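Local coordinates for sensor protein (Haloarcula marismortui ATCC 43049, PDB 3BWL), which supplies a PAS domain, here with an indole aldehyde bound, to a larger sensor kinase that probably transfers phosphate from ATP to protein histidine, at residues Glu13-Ser16 with Ser17-Ala21; Gln44-Cys47 with Ala48-Tyr52; Gln75-Leu78 with Ser79-Val83. One frame throughout, in Å; residues are numbered along the deposited sequence. Where two conformers were deposited one is given.

Interaction 1. Residues Glu13-Ser16 with Ser17-Ala21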
loop_
_atom_site.group_PDB
_atom_site.type_symbol
_atom_site.label_atom_id
_atom_site.label_comp_id
_atom_site.label_asym_id
_atom_site.label_seq_id
_atom_site.Cartn_x
_atom_site.Cartn_y
_atom_site.Cartn_z
ATOM N N GLU A 13 -0.472 -3.606 19.992
ATOM C CA GLU A 13 -0.720 -2.178 19.735
ATOM C C GLU A 13 0.338 -1.618 18.766
ATOM O O GLU A 13 0.024 -0.832 17.864
ATOM C CB GLU A 13 -0.746 -1.383 21.054
ATOM C CG GLU A 13 -1.794 -1.900 22.070
ATOM C CD GLU A 13 -1.806 -1.167 23.410
ATOM O OE1 GLU A 13 -0.723 -0.802 23.934
ATOM O OE2 GLU A 13 -2.920 -0.975 23.954
ATOM N N GLU A 14 1.584 -2.037 18.957
ATOM C CA GLU A 14 2.679 -1.513 18.147
ATOM C C GLU A 14 2.540 -2.018 16.723
ATOM O O GLU A 14 2.788 -1.273 15.780
ATOM C CB GLU A 14 4.055 -1.862 18.732
ATOM C CG GLU A 14 4.239 -1.490 20.208
ATOM C CD GLU A 14 5.102 -0.277 20.439
ATOM O OE1 GLU A 14 5.476 -0.043 21.616
ATOM O OE2 GLU A 14 5.422 0.447 19.456
ATOM N N THR A 15 2.133 -3.279 16.577
ATOM C CA THR A 15 1.940 -3.875 15.263
ATOM C C THR A 15 0.862 -3.121 14.517
ATOM O O THR A 15 1.043 -2.791 13.339
ATOM C CB THR A 15 1.560 -5.366 15.356
ATOM O OG1 THR A 15 2.672 -6.102 15.876
ATOM C CG2 THR A 15 1.174 -5.928 13.964
ATOM N N SER A 16 -0.246 -2.833 15.200
ATOM C CA SER A 16 -1.387 -2.142 14.582
ATOM C C SER A 16 -0.979 -0.729 14.166
ATOM O O SER A 16 -1.333 -0.266 13.071
ATOM C CB SER A 16 -2.588 -2.114 15.545
ATOM O OG SER A 16 -3.769 -1.721 14.886
ATOM N N SER A 17 -0.221 -0.076 15.050
ATOM C CA SER A 17 0.289 1.268 14.776
ATOM C C SER A 17 1.236 1.267 13.581
ATOM O O SER A 17 1.180 2.172 12.774
ATOM C CB SER A 17 0.971 1.878 16.006
ATOM O OG SER A 17 0.005 2.261 16.970
ATOM N N ARG A 18 2.075 0.243 13.457
ATOM C CA ARG A 18 2.997 0.133 12.327
ATOM C C ARG A 18 2.220 -0.001 11.002
ATOM O O ARG A 18 2.502 0.689 10.010
ATOM C CB ARG A 18 3.871 -1.106 12.514
ATOM C CG ARG A 18 5.137 -1.102 11.722
ATOM C CD ARG A 18 5.944 -2.331 12.090
ATOM N NE ARG A 18 6.150 -2.418 13.541
ATOM C CZ ARG A 18 5.891 -3.488 14.301
ATOM N NH1 ARG A 18 5.428 -4.624 13.774
ATOM N NH2 ARG A 18 6.138 -3.431 15.607
ATOM N N LEU A 19 1.238 -0.896 11.000
ATOM C CA LEU A 19 0.414 -1.156 9.793
ATOM C C LEU A 19 -0.397 0.080 9.421
ATOM O O LEU A 19 -0.568 0.383 8.227
ATOM C CB LEU A 19 -0.533 -2.308 10.062
ATOM C CG LEU A 19 0.106 -3.694 10.073
ATOM C CD1 LEU A 19 -0.855 -4.683 10.751
ATOM C CD2 LEU A 19 0.468 -4.177 8.652
ATOM N N GLU A 20 -0.866 0.811 10.439
ATOM C CA GLU A 20 -1.534 2.086 10.215
ATOM C C GLU A 20 -0.632 3.058 9.460
ATOM O O GLU A 20 -1.047 3.674 8.468
ATOM C CB GLU A 20 -2.005 2.697 11.540
ATOM C CG GLU A 20 -2.708 4.064 11.398
ATOM C CD GLU A 20 -3.510 4.444 12.643
ATOM O OE1 GLU A 20 -4.284 5.414 12.569
ATOM O OE2 GLU A 20 -3.398 3.761 13.694
ATOM N N ALA A 21 0.597 3.206 9.940
ATOM C CA ALA A 21 1.544 4.131 9.301
ATOM C C ALA A 21 1.931 3.736 7.863
ATOM O O ALA A 21 2.065 4.602 7.013
ATOM C CB ALA A 21 2.778 4.279 10.152
HETATM O O HOH W 1 5.141 -5.189 17.625
HETATM O O HOH W 2 3.230 -4.488 11.720
HETATM O O HOH W 3 -3.979 1.030 15.363
#
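Thr15 O is gripped by two donors: the backbone Leu19 N, 3.0 Å from Thr15 O in a nearly straight helical bond (165°), and a water. That water also takes a weak bond from Arg18 NH1, 3.0 Å away, and so ties the arginine head to the backbone it has folded over. A second water repeats the theme at the edge of the guanidinium, in its plane: it accepts from Arg18 NH2 at 2.9 Å and is hydrogen-bonded to Thr15 OG1, an atom that also bonds to Arg11 O. The torsions explain the fold-back, because CG of Arg18 leaves opposite the backbone N (chi1 -160°) and the chain then bends at chi3 (-54°). One face of the guanidinium thus lies over Glu14 O and Thr15 CA, both toward its rim, with Thr15 CA 3.7 Å from the plane. The carboxylate of Glu14 is not its mate: Glu14 pairs with Lys10, whereas Arg18 NE makes a salt bridge to Glu113 of the second subunit. With a leucine in its place, Glu113 of that subunit would probably lose its charged partner and both waters their guanidinium donor. Beside this polar network Thr15 and Leu19 run side by side, their methyls Thr15 CG2 and Leu19 CD1 4.0 Å apart. All of this lies on the long N-terminal helix 2-25, where Ser16 and Leu19 pack on the same residues of the second subunit, consistent with a coiled-coil-like pairing of helices, and Ala21 rests on Leu112 at the end of the partner's strand 100-112.

Interaction 2. Residues Gln44-Cys47 with Ala48-Tyr52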
loop_
_atom_site.group_PDB
_atom_site.type_symbol
_atom_site.label_atom_id
_atom_site.label_comp_id
_atom_site.label_asym_id
_atom_site.label_seq_id
_atom_site.Cartn_x
_atom_site.Cartn_y
_atom_site.Cartn_z
ATOM N N GLN A 44 -4.326 8.851 3.847
ATOM C CA GLN A 44 -4.025 10.288 3.892
ATOM C C GLN A 44 -3.459 10.749 2.550
ATOM O O GLN A 44 -3.754 11.872 2.111
ATOM C CB GLN A 44 -3.093 10.654 5.058
ATOM C CG GLN A 44 -2.629 12.136 5.014
ATOM C CD GLN A 44 -3.724 13.126 5.388
ATOM O OE1 GLN A 44 -4.206 13.136 6.520
ATOM N NE2 GLN A 44 -4.099 13.985 4.439
ATOM N N ARG A 45 -2.692 9.872 1.878
ATOM C CA ARG A 45 -2.114 10.210 0.574
ATOM C C ARG A 45 -3.229 10.595 -0.448
ATOM O O ARG A 45 -3.085 11.560 -1.190
ATOM C CB ARG A 45 -1.233 9.069 0.041
ATOM C CG ARG A 45 -0.419 9.470 -1.209
ATOM C CD ARG A 45 0.694 10.451 -0.930
ATOM N NE ARG A 45 1.721 9.806 -0.083
ATOM C CZ ARG A 45 2.831 10.378 0.390
ATOM N NH1 ARG A 45 3.111 11.638 0.126
ATOM N NH2 ARG A 45 3.684 9.664 1.131
ATOM N N PHE A 46 -4.297 9.816 -0.487
ATOM C CA PHE A 46 -5.431 10.099 -1.379
ATOM C C PHE A 46 -5.959 11.510 -1.130
ATOM O O PHE A 46 -6.107 12.294 -2.066
ATOM C CB PHE A 46 -6.526 9.056 -1.151
ATOM C CG PHE A 46 -7.694 9.190 -2.088
ATOM C CD1 PHE A 46 -7.805 8.341 -3.177
ATOM C CD2 PHE A 46 -8.668 10.154 -1.870
ATOM C CE1 PHE A 46 -8.878 8.451 -4.074
ATOM C CE2 PHE A 46 -9.760 10.296 -2.750
ATOM C CZ PHE A 46 -9.876 9.425 -3.836
ATOM N N CYS A 47 -6.240 11.823 0.142
ATOM C CA CYS A 47 -6.812 13.118 0.538
ATOM C C CYS A 47 -5.843 14.274 0.220
ATOM O O CYS A 47 -6.238 15.318 -0.381
ATOM C CB CYS A 47 -7.148 13.082 2.033
ATOM S SG CYS A 47 -8.430 11.912 2.398
ATOM N N ALA A 48 -4.588 14.097 0.628
ATOM C CA ALA A 48 -3.561 15.105 0.404
ATOM C C ALA A 48 -3.337 15.394 -1.081
ATOM O O ALA A 48 -3.307 16.550 -1.477
ATOM C CB ALA A 48 -2.265 14.689 1.035
ATOM N N GLU A 49 -3.173 14.349 -1.881
ATOM C CA GLU A 49 -2.906 14.500 -3.332
ATOM C C GLU A 49 -4.068 15.234 -4.019
ATOM O O GLU A 49 -3.832 16.081 -4.876
ATOM C CB GLU A 49 -2.672 13.146 -3.988
ATOM C CG GLU A 49 -1.301 12.459 -3.576
ATOM C CD GLU A 49 -0.116 12.870 -4.445
ATOM O OE1 GLU A 49 -0.057 14.033 -4.907
ATOM O OE2 GLU A 49 0.748 11.999 -4.701
ATOM N N LEU A 50 -5.301 14.960 -3.609
ATOM C CA LEU A 50 -6.480 15.605 -4.241
ATOM C C LEU A 50 -6.924 16.906 -3.581
ATOM O O LEU A 50 -7.755 17.606 -4.129
ATOM C CB LEU A 50 -7.644 14.605 -4.343
ATOM C CG LEU A 50 -7.316 13.397 -5.239
ATOM C CD1 LEU A 50 -8.592 12.596 -5.452
ATOM C CD2 LEU A 50 -6.729 13.815 -6.581
ATOM N N GLY A 51 -6.338 17.230 -2.429
ATOM C CA GLY A 51 -6.653 18.467 -1.664
ATOM C C GLY A 51 -7.940 18.445 -0.853
ATOM O O GLY A 51 -8.502 19.499 -0.526
ATOM N N TYR A 52 -8.439 17.258 -0.543
ATOM C CA TYR A 52 -9.683 17.129 0.234
ATOM C C TYR A 52 -9.422 16.635 1.639
ATOM O O TYR A 52 -8.432 15.945 1.876
ATOM C CB TYR A 52 -10.597 16.102 -0.427
ATOM C CG TYR A 52 -11.250 16.608 -1.674
ATOM C CD1 TYR A 52 -12.305 17.505 -1.590
ATOM C CD2 TYR A 52 -10.790 16.212 -2.934
ATOM C CE1 TYR A 52 -12.905 17.977 -2.692
ATOM C CE2 TYR A 52 -11.403 16.695 -4.080
ATOM C CZ TYR A 52 -12.458 17.578 -3.929
ATOM O OH TYR A 52 -13.096 18.108 -4.997
#
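Phe46 and Leu50, one helical turn apart, meet face to methyl. Leu50 CD1 sits over one face of the Phe46 ring, 4.1 Å from the ring centroid and 29° off the normal, a CH-pi contact displaced toward the CE2-CZ bond, with CE2 and Leu50 CD1 3.7 Å apart. The ring stands there because CG of Phe46 is anti to the backbone N (chi1 -176°), which swings a side chain that starts out pointing away back beside the leucine. Both residues are buried and reach Met29 of strand 29-33, and the ring also touches Val57.

On another flank of the helix Arg45 and Glu49 show that opposite charges at this spacing need not pair. Their aliphatic parts touch, Arg45 CD lying 3.9 Å from Glu49 CG, but the guanidinium and carboxylate planes are turned 60° apart and the charged atoms do not meet. Two bends in the arginine chain, at chi2 and chi3, accompany bonds from its head to Ser26 O and Asn25 O, while Glu49 OE2 forms a salt bridge with Arg86 of the second subunit.

At the C-terminal end the backbone takes over. Cys47 O accepts Tyr52 N at 2.9 Å and, weakly, Gly51 N, so that two amides converge on one carbonyl. Beyond it the Tyr52 ring meets Phe65 edge-to-face. Gly51, with positive phi, also gives its N to Ala48 O, 3.2 Å away. The pair of bonds, the shorter-span Gly51 N to Ala48 O within the span of Tyr52 N to Cys47 O, is a Schellman motif with Gly51 as C-prime residue, and it ends the short helix that follows the first two strands of the PAS fold.

Interaction 3. Residues Gln75-Leu78 with Ser79-Val83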
loop_
_atom_site.group_PDB
_atom_site.type_symbol
_atom_site.label_atom_id
_atom_site.label_comp_id
_atom_site.label_asym_id
_atom_site.label_seq_id
_atom_site.Cartn_x
_atom_site.Cartn_y
_atom_site.Cartn_z
ATOM N N GLN A 75 -19.843 1.310 -12.574
ATOM C CA GLN A 75 -20.676 0.125 -12.323
ATOM C C GLN A 75 -20.237 -1.044 -13.195
ATOM O O GLN A 75 -20.048 -2.162 -12.727
ATOM C CB GLN A 75 -22.151 0.468 -12.553
ATOM C CG GLN A 75 -22.733 1.345 -11.437
ATOM C CD GLN A 75 -23.927 2.205 -11.847
ATOM O OE1 GLN A 75 -24.691 1.876 -12.771
ATOM N NE2 GLN A 75 -24.096 3.323 -11.142
ATOM N N THR A 76 -20.066 -0.763 -14.481
ATOM C CA THR A 76 -19.640 -1.770 -15.463
ATOM C C THR A 76 -18.236 -2.288 -15.131
ATOM O O THR A 76 -17.996 -3.503 -15.138
ATOM C CB THR A 76 -19.629 -1.174 -16.885
ATOM O OG1 THR A 76 -20.957 -0.723 -17.218
ATOM C CG2 THR A 76 -19.191 -2.244 -17.901
ATOM N N GLN A 77 -17.302 -1.377 -14.838
ATOM C CA GLN A 77 -15.954 -1.797 -14.452
ATOM C C GLN A 77 -15.974 -2.783 -13.270
ATOM O O GLN A 77 -15.367 -3.865 -13.345
ATOM C CB GLN A 77 -15.105 -0.574 -14.066
ATOM C CG GLN A 77 -13.621 -0.871 -13.791
ATOM C CD GLN A 77 -12.816 -1.110 -15.054
ATOM O OE1 GLN A 77 -13.245 -1.839 -15.947
ATOM N NE2 GLN A 77 -11.648 -0.483 -15.144
ATOM N N LEU A 78 -16.650 -2.397 -12.192
ATOM C CA LEU A 78 -16.624 -3.191 -10.922
ATOM C C LEU A 78 -17.339 -4.539 -11.069
ATOM O O LEU A 78 -16.853 -5.559 -10.559
ATOM C CB LEU A 78 -17.243 -2.386 -9.788
ATOM C CG LEU A 78 -16.585 -1.057 -9.422
ATOM C CD1 LEU A 78 -17.348 -0.323 -8.271
ATOM C CD2 LEU A 78 -15.107 -1.316 -9.047
ATOM N N SER A 79 -18.467 -4.544 -11.785
ATOM C CA SER A 79 -19.260 -5.779 -11.921
ATOM C C SER A 79 -18.517 -6.876 -12.706
ATOM O O SER A 79 -18.819 -8.054 -12.545
ATOM C CB SER A 79 -20.634 -5.491 -12.535
ATOM O OG SER A 79 -20.492 -5.000 -13.850
ATOM N N GLY A 80 -17.546 -6.487 -13.543
ATOM C CA GLY A 80 -16.787 -7.456 -14.341
ATOM C C GLY A 80 -15.706 -8.208 -13.550
ATOM O O GLY A 80 -15.223 -9.227 -14.005
ATOM N N PHE A 81 -15.333 -7.714 -12.372
ATOM C CA PHE A 81 -14.290 -8.361 -11.521
ATOM C C PHE A 81 -14.746 -9.647 -10.840
ATOM O O PHE A 81 -15.811 -9.683 -10.203
ATOM C CB PHE A 81 -13.826 -7.385 -10.430
ATOM C CG PHE A 81 -12.763 -6.453 -10.876
ATOM C CD1 PHE A 81 -13.055 -5.413 -11.759
ATOM C CD2 PHE A 81 -11.443 -6.590 -10.387
ATOM C CE1 PHE A 81 -12.065 -4.516 -12.166
ATOM C CE2 PHE A 81 -10.439 -5.673 -10.812
ATOM C CZ PHE A 81 -10.760 -4.662 -11.686
ATOM N N SER A 82 -13.944 -10.697 -10.990
ATOM C CA SER A 82 -14.058 -11.860 -10.136
ATOM C C SER A 82 -13.354 -11.582 -8.804
ATOM O O SER A 82 -12.481 -10.735 -8.735
ATOM C CB SER A 82 -13.382 -13.023 -10.832
ATOM O OG SER A 82 -14.154 -13.386 -11.962
ATOM N N VAL A 83 -13.753 -12.278 -7.744
ATOM C CA VAL A 83 -13.032 -12.150 -6.470
ATOM C C VAL A 83 -11.555 -12.482 -6.701
ATOM O O VAL A 83 -11.230 -13.479 -7.358
ATOM C CB VAL A 83 -13.626 -13.065 -5.336
ATOM C CG1 VAL A 83 -12.789 -12.969 -4.061
ATOM C CG2 VAL A 83 -15.065 -12.693 -5.042
#
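The Phe81 ring meets Gln77 O at its edge, the carbonyl oxygen lying in the ring plane 3.2 Å from Phe81 CD1, while Arg87 of strand 86-94 makes a cation-pi contact with the same ring. This is the C-terminal end of helix 71-79 in the PAS fold, where the chain leaves the helix that flanks the ligand pocket and heads for strand 86-94. Phe81 CG is anti to its carbonyl carbon (chi1 -85°), and this torsion lets the buried ring tuck back against the last turn, where it also touches Leu107 of strand 100-112. Leu78 leans on Leu107 as well, and together with Gln77 it touches the bound 1H-indole-3-carbaldehyde, so the turn that holds the ring is also a wall of the pocket.

The backbone bonding slackens toward the exit. Ser79 N still gives a regular helical bond to Gln75 O at 3.0 Å, but Gly80 N divides itself weakly between Thr76 O and Gln77 O, 3.4 Å from each. The last bond, Phe81 N to Leu78 O at 3.2 Å, spans three residues, and the donor approaches from above the carbonyl plane, 57° out of it.

From the N terminus the three contacts follow in series, none nested in or crossing another, and each joins neighbouring turns or a helix end rather than closing a long loop. Interaction 1 lies on helix 2-25; strands 29-33 and 39-42 then lead to interaction 2 on helix 44-50, the nearest atoms of the two contacts being about 8 Å apart. Both touch the second subunit, whereas no other protein chain of the assembly touches the segments of interaction 3. Interaction 3, at the end of helix 71-79, lies across the chain's centre from the others and leads into strand 86-94, linking the ligand pocket to one of the sheet's two outermost strands within this chain.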